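Local structure of copper chaperone CopZ (6FF2) at residues A[11-14]-A[15-18]. The protein is a cytoplasmic chaperone that sequesters and transports copper(I) and delivers it to the copper-exporting P-type ATPase CopA. Residues are numbered along the deposited sequence; the frame is centred on the assembly and turned at random.
Sequences MSCG and HCKS. With CU1 (copper (I) ion), chain C; CU1 (copper (I) ion), chain D; CU1 (copper (I) ion), chain F; CU1 (copper (I) ion), chain G.
Cys16 SG is gripped by three groups in the CxxC metal loop of this heavy-metal-associated domain, where the loop after strand 3-9 runs into helix 14-25. Cys16 SG binds the chain C copper at 2.2 Å. The chain F copper lies more loosely on Cys16 SG, at 2.4 Å. Ser12 N-H points at Cys16 SG almost straight (3.3 Å, 168°), a bond that probably steadies the thiolate charge. Cys13 SG is the second ligand that this chain gives the chain C copper, at 2.2 Å; the second subunit supplies another. Cys13 SG also reaches the copper ions of chains D and G. With chi1 73°, it sits between its own backbone N and carbonyl carbon, on the side of the copper ions. Residues of the second subunit, among them Cys13 and Cys16, share these ions, so the cluster bridges two CopZ chains. Cys13 is the N-cap residue, and its carbonyl O accepts Lys17 N-H at 3.1 Å, in the carbonyl plane, and a weak, bent bond from Cys16 N-H. Cys16 CB packs on Met11 CB, and Tyr65 touches both side chains. Next to His15 of the second subunit, the His15 ring turns its edge to Cys13 SG, and its ND1 binds the chain D copper at 2.0 Å.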
loop_
_atom_site.group_PDB
_atom_site.type_symbol
_atom_site.label_atom_id
_atom_site.label_comp_id
_atom_site.label_asym_id
_atom_site.label_seq_id
_atom_site.Cartn_x
_atom_site.Cartn_y
_atom_site.Cartn_z
ATOM N N MET A 11 3.463 -7.815 -4.445
ATOM C CA MET A 11 3.656 -6.354 -4.427
ATOM C C MET A 11 2.777 -5.786 -5.525
ATOM O O MET A 11 3.013 -6.032 -6.700
ATOM C CB MET A 11 5.121 -5.955 -4.629
ATOM C CG MET A 11 6.033 -6.573 -3.594
ATOM S SD MET A 11 7.733 -6.023 -3.849
ATOM C CE MET A 11 8.050 -6.649 -5.488
ATOM N N SER A 12 1.747 -5.016 -5.156
ATOM C CA SER A 12 0.759 -4.608 -6.175
ATOM C C SER A 12 0.740 -3.167 -6.521
ATOM O O SER A 12 0.026 -2.817 -7.437
ATOM C CB SER A 12 -0.655 -4.992 -5.721
ATOM O OG SER A 12 -0.927 -4.395 -4.488
ATOM N N CYS A 13 1.412 -2.323 -5.775
ATOM C CA CYS A 13 1.295 -0.868 -5.938
ATOM C C CYS A 13 2.461 -0.148 -5.302
ATOM O O CYS A 13 3.323 -0.756 -4.675
ATOM C CB CYS A 13 -0.012 -0.320 -5.276
ATOM S SG CYS A 13 0.010 -0.286 -3.468
ATOM N N GLY A 14 2.510 1.170 -5.492
ATOM C CA GLY A 14 3.535 2.012 -4.892
ATOM C C GLY A 14 3.674 1.948 -3.380
ATOM O O GLY A 14 4.764 2.101 -2.868
ATOM N N HIS A 15 2.583 1.656 -2.644
ATOM C CA HIS A 15 2.672 1.457 -1.198
ATOM C C HIS A 15 3.480 0.188 -0.840
ATOM O O HIS A 15 4.257 0.205 0.134
ATOM C CB HIS A 15 1.290 1.284 -0.581
ATOM C CG HIS A 15 0.446 2.506 -0.606
ATOM N ND1 HIS A 15 -0.770 2.536 -1.241
ATOM C CD2 HIS A 15 0.611 3.719 -0.016
ATOM C CE1 HIS A 15 -1.313 3.736 -1.081
ATOM N NE2 HIS A 15 -0.511 4.460 -0.318
ATOM N N CYS A 16 3.295 -0.866 -1.637
ATOM C CA CYS A 16 4.005 -2.135 -1.454
ATOM C C CYS A 16 5.511 -1.894 -1.702
ATOM O O CYS A 16 6.375 -2.288 -0.892
ATOM C CB CYS A 16 3.528 -3.226 -2.396
ATOM S SG CYS A 16 1.826 -3.764 -2.080
ATOM N N LYS A 17 5.791 -1.200 -2.779
ATOM C CA LYS A 17 7.169 -0.812 -3.117
ATOM C C LYS A 17 7.813 -0.065 -1.970
ATOM O O LYS A 17 8.956 -0.356 -1.548
ATOM C CB LYS A 17 7.211 -0.057 -4.411
ATOM C CG LYS A 17 8.492 0.716 -4.720
ATOM C CD LYS A 17 8.424 1.140 -6.169
ATOM C CE LYS A 17 9.536 2.086 -6.559
ATOM N NZ LYS A 17 10.820 1.380 -6.746
ATOM N N SER A 18 7.144 0.938 -1.442
ATOM C CA SER A 18 7.703 1.735 -0.400
ATOM C C SER A 18 7.987 0.904 0.840
ATOM O O SER A 18 9.039 1.044 1.485
ATOM C CB SER A 18 6.753 2.880 -0.104
ATOM O OG SER A 18 7.292 3.617 0.922
HETATM CU CU CU1 C . 0.274 -2.294 -2.638
HETATM CU CU CU1 D . -1.488 1.270 -2.640
HETATM CU CU CU1 F . 0.516 -3.039 -0.147
HETATM CU CU CU1 G . -2.149 -1.206 -2.508
#